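Putative glutathionylspermidine synthase (Methylobacillus flagellatus, PDB 3N6X) is a putative glutathionylspermidine synthase of the circularly permuted ATP-grasp type 2 family, and probably works as an ATP-dependent ligase. Local coordinates at residues Val220-Pro225 with Phe233-Ile238; Leu207-Gln212 with Ser435-Ser440; Ser300-Gly305 with Ala310-Thr315. All coordinates share one frame; numbering follows the deposited sequence.

Interaction 1 (Val220-Pro225 with Phe233-Ile238)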
loop_
_atom_site.group_PDB
_atom_site.type_symbol
_atom_site.label_atom_id
_atom_site.label_comp_id
_atom_site.label_asym_id
_atom_site.label_seq_id
_atom_site.Cartn_x
_atom_site.Cartn_y
_atom_site.Cartn_z
ATOM N N VAL A 220 -5.290 17.541 -15.609
ATOM C CA VAL A 220 -4.595 16.484 -14.872
ATOM C C VAL A 220 -4.093 15.418 -15.838
ATOM O O VAL A 220 -4.836 14.983 -16.708
ATOM C CB VAL A 220 -5.500 15.861 -13.763
ATOM C CG1 VAL A 220 -4.714 14.871 -12.898
ATOM C CG2 VAL A 220 -6.151 16.940 -12.897
ATOM N N VAL A 221 -2.827 15.008 -15.697
ATOM C CA VAL A 221 -2.245 13.937 -16.508
ATOM C C VAL A 221 -1.595 12.894 -15.576
ATOM O O VAL A 221 -1.326 13.195 -14.412
ATOM C CB VAL A 221 -1.228 14.457 -17.580
ATOM C CG1 VAL A 221 -1.868 15.484 -18.519
ATOM C CG2 VAL A 221 0.037 15.015 -16.929
ATOM N N LEU A 222 -1.367 11.682 -16.081
ATOM C CA LEU A 222 -0.651 10.652 -15.337
ATOM C C LEU A 222 0.711 10.427 -16.018
ATOM O O LEU A 222 0.759 9.950 -17.159
ATOM C CB LEU A 222 -1.451 9.334 -15.278
ATOM C CG LEU A 222 -1.030 8.308 -14.178
ATOM C CD1 LEU A 222 -2.126 7.280 -13.958
ATOM C CD2 LEU A 222 0.280 7.588 -14.535
ATOM N N LEU A 223 1.816 10.810 -15.333
ATOM C CA LEU A 223 3.169 10.617 -15.868
ATOM C C LEU A 223 3.687 9.193 -15.558
ATOM O O LEU A 223 3.846 8.828 -14.396
ATOM C CB LEU A 223 4.122 11.706 -15.352
ATOM C CG LEU A 223 5.612 11.560 -15.660
ATOM C CD1 LEU A 223 5.901 11.707 -17.166
ATOM C CD2 LEU A 223 6.422 12.567 -14.866
ATOM N N THR A 224 3.863 8.381 -16.611
ATOM C CA THR A 224 4.312 6.991 -16.498
ATOM C C THR A 224 5.752 6.806 -17.030
ATOM O O THR A 224 6.139 7.469 -18.004
ATOM C CB THR A 224 3.322 6.041 -17.238
ATOM O OG1 THR A 224 3.730 4.689 -17.037
ATOM C CG2 THR A 224 3.246 6.317 -18.754
ATOM N N PRO A 225 6.547 5.860 -16.453
ATOM C CA PRO A 225 7.862 5.566 -17.050
ATOM C C PRO A 225 7.719 4.872 -18.411
ATOM O O PRO A 225 8.584 5.015 -19.265
ATOM C CB PRO A 225 8.537 4.667 -16.017
ATOM C CG PRO A 225 7.440 4.077 -15.234
ATOM C CD PRO A 225 6.268 5.000 -15.283
ATOM N N PHE A 233 0.540 -1.499 -16.652
ATOM C CA PHE A 233 -0.878 -1.752 -16.887
ATOM C C PHE A 233 -1.747 -0.984 -15.892
ATOM O O PHE A 233 -2.736 -0.384 -16.309
ATOM C CB PHE A 233 -1.227 -3.257 -16.890
ATOM C CG PHE A 233 -2.721 -3.502 -16.970
ATOM C CD1 PHE A 233 -3.418 -3.277 -18.154
ATOM C CD2 PHE A 233 -3.450 -3.836 -15.831
ATOM C CE1 PHE A 233 -4.806 -3.425 -18.208
ATOM C CE2 PHE A 233 -4.838 -3.987 -15.889
ATOM C CZ PHE A 233 -5.506 -3.778 -17.076
ATOM N N GLU A 234 -1.352 -0.939 -14.595
ATOM C CA GLU A 234 -2.092 -0.175 -13.595
ATOM C C GLU A 234 -2.135 1.314 -13.968
ATOM O O GLU A 234 -3.191 1.930 -13.845
ATOM C CB GLU A 234 -1.520 -0.376 -12.170
ATOM C CG GLU A 234 -2.417 0.240 -11.105
ATOM C CD GLU A 234 -2.029 0.025 -9.656
ATOM O OE1 GLU A 234 -2.286 -1.084 -9.132
ATOM O OE2 GLU A 234 -1.640 1.018 -9.002
ATOM N N HIS A 235 -1.013 1.870 -14.498
ATOM C CA HIS A 235 -0.945 3.285 -14.894
ATOM C C HIS A 235 -1.949 3.566 -16.019
ATOM O O HIS A 235 -2.730 4.519 -15.931
ATOM C CB HIS A 235 0.485 3.668 -15.351
ATOM C CG HIS A 235 1.582 3.311 -14.380
ATOM N ND1 HIS A 235 2.915 3.455 -14.722
ATOM C CD2 HIS A 235 1.506 2.856 -13.099
ATOM C CE1 HIS A 235 3.603 3.066 -13.657
ATOM N NE2 HIS A 235 2.796 2.676 -12.665
ATOM N N ALA A 236 -1.950 2.704 -17.058
ATOM C CA ALA A 236 -2.840 2.833 -18.202
ATOM C C ALA A 236 -4.306 2.633 -17.770
ATOM O O ALA A 236 -5.174 3.440 -18.137
ATOM C CB ALA A 236 -2.452 1.819 -19.284
ATOM N N PHE A 237 -4.552 1.609 -16.906
ATOM C CA PHE A 237 -5.876 1.285 -16.369
ATOM C C PHE A 237 -6.465 2.432 -15.527
ATOM O O PHE A 237 -7.587 2.873 -15.815
ATOM C CB PHE A 237 -5.841 -0.045 -15.573
ATOM C CG PHE A 237 -7.090 -0.354 -14.771
ATOM C CD1 PHE A 237 -8.250 -0.810 -15.400
ATOM C CD2 PHE A 237 -7.107 -0.195 -13.386
ATOM C CE1 PHE A 237 -9.408 -1.094 -14.657
ATOM C CE2 PHE A 237 -8.267 -0.475 -12.646
ATOM C CZ PHE A 237 -9.407 -0.929 -13.286
ATOM N N ILE A 238 -5.711 2.935 -14.503
ATOM C CA ILE A 238 -6.218 4.011 -13.664
ATOM C C ILE A 238 -6.455 5.314 -14.454
ATOM O O ILE A 238 -7.495 5.937 -14.292
ATOM C CB ILE A 238 -5.423 4.167 -12.315
ATOM C CG1 ILE A 238 -6.259 4.871 -11.233
ATOM C CG2 ILE A 238 -4.065 4.815 -12.497
ATOM C CD1 ILE A 238 -7.229 3.969 -10.520
#
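Thr224 and His235 are joined by a short hydrogen bond, with OG1 of the threonine 2.7 Å from ND1 of the imidazole. The hydroxyl oxygen lies at the edge of the ring and in its plane. The torsions of the histidine account for this meeting: CG stands anti to the carbonyl carbon (chi1 -52°), and a chi2 of 173° swings ND1 away from its own CA toward Thr224. Thr224 OG1 also receives a weak hydrogen bond from Gly226 N, which gives the hydroxyl a second partner in the turn that follows. The two backbones come nearest at this same pair, whose CA atoms are 6.6 Å apart.

The tight part is the buried packing of Leu222 against the helix. Leu222 reaches across at about a right angle to His235 and Ile238 and uses both methyls. Leu222 CD1 sits 3.4 Å from the backbone O of His235, while CD2 lies 4.0 Å from His235 CB. One leucine branch thus rests on the helix backbone. Leu222 CD1 is also 3.5 Å from Ile238 CG2, but in one of two modelled isoleucine conformers. Tyr274 touches Leu222, Leu204 and Leu207 touch Val220, and Tyr199 and Pro200 touch Ile238.

The other end is looser. Pro225, partly exposed, brings only its CD to the ring edge, 3.7 Å from His235 CE1, and a glycerol molecule, probably from the crystallisation liquor, lies near the proline. On the helix, Ala236 and Phe237 direct their CB atoms away from the strand, Phe237 packing instead on helix 170-183.

The strand pairs in parallel with strand 245-247, to which helix 232-242 leads, and the contact therefore binds the first strand to the helix of a beta-alpha-beta unit.

Interaction 2 (Leu207-Gln212 with Ser435-Ser440)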
loop_
_atom_site.group_PDB
_atom_site.type_symbol
_atom_site.label_atom_id
_atom_site.label_comp_id
_atom_site.label_asym_id
_atom_site.label_seq_id
_atom_site.Cartn_x
_atom_site.Cartn_y
_atom_site.Cartn_z
ATOM N N LEU A 207 -7.100 15.140 -6.988
ATOM C CA LEU A 207 -5.959 15.716 -7.739
ATOM C C LEU A 207 -6.289 17.143 -8.221
ATOM O O LEU A 207 -5.429 18.017 -8.174
ATOM C CB LEU A 207 -5.527 14.820 -8.920
ATOM C CG LEU A 207 -4.904 13.463 -8.544
ATOM C CD1 LEU A 207 -4.697 12.599 -9.766
ATOM C CD2 LEU A 207 -3.592 13.642 -7.815
ATOM N N ARG A 208 -7.545 17.375 -8.642
ATOM C CA ARG A 208 -8.014 18.697 -9.076
ATOM C C ARG A 208 -7.966 19.685 -7.909
ATOM O O ARG A 208 -7.664 20.862 -8.102
ATOM C CB ARG A 208 -9.455 18.607 -9.619
ATOM C CG ARG A 208 -9.585 17.820 -10.916
ATOM C CD ARG A 208 -11.040 17.566 -11.269
ATOM N NE ARG A 208 -11.653 18.739 -11.891
ATOM C CZ ARG A 208 -12.508 19.546 -11.277
ATOM N NH1 ARG A 208 -12.883 19.301 -10.027
ATOM N NH2 ARG A 208 -12.997 20.605 -11.908
ATOM N N ALA A 209 -8.271 19.196 -6.693
ATOM C CA ALA A 209 -8.320 19.992 -5.469
ATOM C C ALA A 209 -6.936 20.484 -5.032
ATOM O O ALA A 209 -6.841 21.426 -4.235
ATOM C CB ALA A 209 -8.971 19.179 -4.351
ATOM N N VAL A 210 -5.858 19.838 -5.530
ATOM C CA VAL A 210 -4.495 20.224 -5.164
ATOM C C VAL A 210 -3.828 21.018 -6.243
ATOM O O VAL A 210 -2.617 21.185 -6.209
ATOM C CB VAL A 210 -3.607 19.059 -4.629
ATOM C CG1 VAL A 210 -4.099 18.579 -3.265
ATOM C CG2 VAL A 210 -3.518 17.904 -5.629
ATOM N N ALA A 211 -4.618 21.567 -7.189
ATOM C CA ALA A 211 -4.086 22.466 -8.211
ATOM C C ALA A 211 -3.585 23.719 -7.503
ATOM O O ALA A 211 -4.096 24.052 -6.429
ATOM C CB ALA A 211 -5.179 22.835 -9.201
ATOM N N GLN A 212 -2.561 24.383 -8.056
ATOM C CA GLN A 212 -2.018 25.609 -7.439
ATOM C C GLN A 212 -3.074 26.755 -7.379
ATOM O O GLN A 212 -4.115 26.681 -8.046
ATOM C CB GLN A 212 -0.730 26.061 -8.149
ATOM C CG GLN A 212 0.392 25.006 -8.100
ATOM C CD GLN A 212 1.252 25.065 -6.845
ATOM O OE1 GLN A 212 1.008 25.840 -5.905
ATOM N NE2 GLN A 212 2.273 24.226 -6.797
ATOM N N SER A 435 -5.879 11.841 0.258
ATOM C CA SER A 435 -5.884 13.185 0.845
ATOM C C SER A 435 -5.905 14.243 -0.250
ATOM O O SER A 435 -4.997 14.311 -1.073
ATOM C CB SER A 435 -4.656 13.406 1.737
ATOM O OG SER A 435 -4.469 12.379 2.693
ATOM N N GLY A 436 -6.946 15.043 -0.246
ATOM C CA GLY A 436 -7.110 16.179 -1.140
ATOM C C GLY A 436 -7.471 17.365 -0.291
ATOM O O GLY A 436 -6.679 17.766 0.572
ATOM N N LYS A 437 -8.713 17.838 -0.396
ATOM C CA LYS A 437 -9.172 18.857 0.543
ATOM C C LYS A 437 -9.658 18.161 1.800
ATOM O O LYS A 437 -9.579 18.726 2.888
ATOM C CB LYS A 437 -10.236 19.773 -0.077
ATOM C CG LYS A 437 -9.608 21.009 -0.736
ATOM C CD LYS A 437 -10.607 21.817 -1.567
ATOM C CE LYS A 437 -9.931 22.603 -2.680
ATOM N NZ LYS A 437 -8.986 23.634 -2.158
ATOM N N THR A 438 -10.026 16.866 1.662
ATOM C CA THR A 438 -10.428 15.988 2.771
ATOM C C THR A 438 -9.620 14.689 2.735
ATOM O O THR A 438 -9.069 14.326 1.693
ATOM C CB THR A 438 -11.933 15.668 2.701
ATOM O OG1 THR A 438 -12.255 15.230 1.373
ATOM C CG2 THR A 438 -12.804 16.856 3.103
ATOM N N VAL A 439 -9.570 13.982 3.868
ATOM C CA VAL A 439 -8.876 12.710 3.966
ATOM C C VAL A 439 -9.922 11.597 4.066
ATOM O O VAL A 439 -10.791 11.646 4.938
ATOM C CB VAL A 439 -7.858 12.688 5.132
ATOM C CG1 VAL A 439 -7.024 11.420 5.097
ATOM C CG2 VAL A 439 -6.961 13.924 5.100
ATOM N N SER A 440 -9.897 10.651 3.119
ATOM C CA SER A 440 -10.915 9.611 3.052
ATOM C C SER A 440 -10.368 8.306 2.528
ATOM O O SER A 440 -9.253 8.257 2.004
ATOM C CB SER A 440 -12.093 10.070 2.184
ATOM O OG SER A 440 -11.698 10.340 0.846
#
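Ala209 of helix 199-209 meets Lys437 in the turn of a beta-hairpin that joins the antiparallel strands 423-435 and 439-441. Contact is by van der Waals packing, without a hydrogen bond across the segments.

Among the apolar contacts, the lysine methylenes run alongside the alanine methyl: Ala209 CB is 4.1 Å from Lys437 CG and 3.9 Å from Lys437 CE. Lys437 is exposed and poorly ordered, however, so the modelled course of its chain is uncertain and its far end should be read with reserve. A looser approach, 4.4 Å from Val210 CG1 to Gly436 CA, adds the glycine backbone to the interface.

The backbones approach most closely at Ala209 and Gly436, whose CA atoms are 5.9 Å apart. Gly436 adopts phi -130° and psi -110°, a pair seldom taken by residues with a side chain, and its N donates to Thr438 O over 3.0 Å inside the turn. On the helix side, Val210 N bonds to Leu207 O.

Polar partners come from outside: Arg208 O and Gly436 O each accept a hydrogen bond from a glycerol, probably from the crystallisation liquor, and Val210 O bonds to Thr308 OG1. As modelled, the lysine bends at chi4 (-63°), which brings Lys437 NZ to 3.7 Å from Ala209 O, with no hydrogen bond assigned.

Interaction 3 (Ser300-Gly305 with Ala310-Thr315). With SO4 (sulfate ion), chain C.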
loop_
_atom_site.group_PDB
_atom_site.type_symbol
_atom_site.label_atom_id
_atom_site.label_comp_id
_atom_site.label_asym_id
_atom_site.label_seq_id
_atom_site.Cartn_x
_atom_site.Cartn_y
_atom_site.Cartn_z
ATOM N N SER A 300 11.858 22.742 -10.781
ATOM C CA SER A 300 11.818 24.210 -10.659
ATOM C C SER A 300 10.383 24.780 -10.772
ATOM O O SER A 300 10.033 25.696 -10.025
ATOM C CB SER A 300 12.733 24.859 -11.698
ATOM O OG SER A 300 12.572 26.269 -11.727
ATOM N N VAL A 301 9.566 24.248 -11.714
ATOM C CA VAL A 301 8.159 24.685 -11.899
ATOM C C VAL A 301 7.335 24.355 -10.631
ATOM O O VAL A 301 6.525 25.166 -10.180
ATOM C CB VAL A 301 7.521 24.047 -13.180
ATOM C CG1 VAL A 301 6.085 24.515 -13.378
ATOM C CG2 VAL A 301 8.355 24.358 -14.414
ATOM N N TYR A 302 7.545 23.163 -10.086
ATOM C CA TYR A 302 6.879 22.685 -8.886
ATOM C C TYR A 302 7.282 23.540 -7.676
ATOM O O TYR A 302 6.412 24.024 -6.954
ATOM C CB TYR A 302 7.225 21.200 -8.661
ATOM C CG TYR A 302 6.623 20.595 -7.411
ATOM C CD1 TYR A 302 5.266 20.761 -7.113
ATOM C CD2 TYR A 302 7.379 19.770 -6.578
ATOM C CE1 TYR A 302 4.694 20.161 -5.993
ATOM C CE2 TYR A 302 6.807 19.136 -5.476
ATOM C CZ TYR A 302 5.467 19.339 -5.181
ATOM O OH TYR A 302 4.907 18.719 -4.102
ATOM N N ARG A 303 8.602 23.773 -7.497
ATOM C CA ARG A 303 9.129 24.600 -6.400
ATOM C C ARG A 303 8.613 26.041 -6.480
ATOM O O ARG A 303 8.447 26.674 -5.440
ATOM C CB ARG A 303 10.672 24.597 -6.409
ATOM C CG ARG A 303 11.316 23.306 -5.867
ATOM C CD ARG A 303 12.841 23.288 -6.030
ATOM N NE ARG A 303 13.444 24.621 -5.874
ATOM C CZ ARG A 303 13.783 25.163 -4.706
ATOM N NH1 ARG A 303 13.601 24.494 -3.577
ATOM N NH2 ARG A 303 14.292 26.385 -4.661
ATOM N N ASN A 304 8.313 26.543 -7.715
ATOM C CA ASN A 304 7.830 27.919 -7.937
ATOM C C ASN A 304 6.321 28.058 -8.177
ATOM O O ASN A 304 5.855 29.127 -8.592
ATOM C CB ASN A 304 8.641 28.624 -9.027
ATOM C CG ASN A 304 10.050 28.922 -8.594
ATOM O OD1 ASN A 304 10.298 29.861 -7.856
ATOM N ND2 ASN A 304 10.989 28.079 -8.979
ATOM N N GLY A 305 5.574 27.003 -7.880
ATOM C CA GLY A 305 4.113 27.010 -7.910
ATOM C C GLY A 305 3.424 26.994 -9.264
ATOM O O GLY A 305 2.231 27.305 -9.349
ATOM N N ALA A 310 1.914 14.920 -7.589
ATOM C CA ALA A 310 1.230 14.061 -6.633
ATOM C C ALA A 310 1.607 12.609 -6.902
ATOM O O ALA A 310 1.386 12.137 -8.000
ATOM C CB ALA A 310 -0.278 14.247 -6.752
ATOM N N ASN A 311 2.255 11.918 -5.945
ATOM C CA ASN A 311 2.627 12.458 -4.627
ATOM C C ASN A 311 3.774 13.472 -4.745
ATOM O O ASN A 311 4.492 13.499 -5.754
ATOM C CB ASN A 311 3.016 11.325 -3.677
ATOM C CG ASN A 311 1.855 10.454 -3.244
ATOM O OD1 ASN A 311 0.685 10.725 -3.529
ATOM N ND2 ASN A 311 2.148 9.420 -2.492
ATOM N N ALA A 312 3.888 14.352 -3.751
ATOM C CA ALA A 312 4.931 15.361 -3.701
ATOM C C ALA A 312 6.307 14.724 -3.773
ATOM O O ALA A 312 6.464 13.549 -3.429
ATOM C CB ALA A 312 4.810 16.159 -2.411
ATOM N N VAL A 313 7.311 15.509 -4.188
ATOM C CA VAL A 313 8.709 15.106 -4.174
ATOM C C VAL A 313 9.170 15.097 -2.680
ATOM O O VAL A 313 8.766 15.970 -1.913
ATOM C CB VAL A 313 9.563 16.105 -5.036
ATOM C CG1 VAL A 313 11.064 15.919 -4.793
ATOM C CG2 VAL A 313 9.238 15.971 -6.525
ATOM N N GLY A 314 9.963 14.096 -2.295
ATOM C CA GLY A 314 10.527 14.009 -0.947
ATOM C C GLY A 314 9.679 13.337 0.119
ATOM O O GLY A 314 9.956 13.501 1.313
ATOM N N THR A 315 8.654 12.547 -0.285
ATOM C CA THR A 315 7.817 11.834 0.698
ATOM C C THR A 315 8.540 10.620 1.286
ATOM O O THR A 315 8.128 10.114 2.334
ATOM C CB THR A 315 6.469 11.408 0.089
ATOM O OG1 THR A 315 6.712 10.497 -0.983
ATOM C CG2 THR A 315 5.635 12.592 -0.379
HETATM S S SO4 C . 14.635 27.175 -8.724
HETATM O O1 SO4 C . 13.869 25.930 -8.577
HETATM O O2 SO4 C . 14.124 28.191 -7.789
HETATM O O3 SO4 C . 16.055 26.910 -8.433
HETATM O O4 SO4 C . 14.498 27.680 -10.111
#
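Tyr302 presses its hydroxyl against a methyl group: OH lies 3.1 Å from Ala312 CB, short for an oxygen-carbon approach, and no hydrogen bond links the two segments. Coordinate error may account for part of this, so the burial of both residues and the methyl's place at the ring edge, near its plane, weigh as much. With CG anti to the backbone N (chi1 178°), the ring stretches out from the helix, and its CE2 passes alongside the buried Val313, 4.1 Å from CB. A leucine in place of Tyr302 would probably fall short of Ala312 and leave a gap beside Val313.

Helix 298-303 ends just beyond in a Schellman motif, with Gly305 as its C' residue: the positive phi (74°) turns the chain back, Gly306 N bonds to Val301 O, and Gly305 N to Tyr302 O. The facing loop follows strand 308-310 and enters through a cis peptide before Asn311; Arg275 holds it by bonds from NE to Asn311 O and from NH2 to Ala312 O.

Away from the loop, the helix end grips a sulfate, probably from the crystallisation liquor. Arg303 NE approaches O1 at 3.0 Å, nearly straight at 169°, with the oxygen in the guanidinium plane, and Ser300 OG donates to O4 at 2.9 Å. Asn304 ND2 bonds to Ser300 O at 2.8 Å and reaches sulfate O2 only weakly.

In the fold
Along the chain, interaction 2 opens first, at residues 207-212. Strand 220-223 follows, and interaction 1 closes within seven intervening residues, inside a beta-alpha-beta unit. Further on, interaction 3 closes a still shorter loop, of four residues, around strand 308-310. Interaction 2 shuts only at 435-440, after 222 residues, so both local contacts nest within it; they lie in series and nothing crosses. Strands 220-223 and 308-310 flank strand 268-275 in one mixed sheet, whereas the hairpin belongs to another. Leu207 bridges the set: CD1 is 3.9 Å from Val220 CG1, and CD2 is 3.5 Å from Ala310 CB.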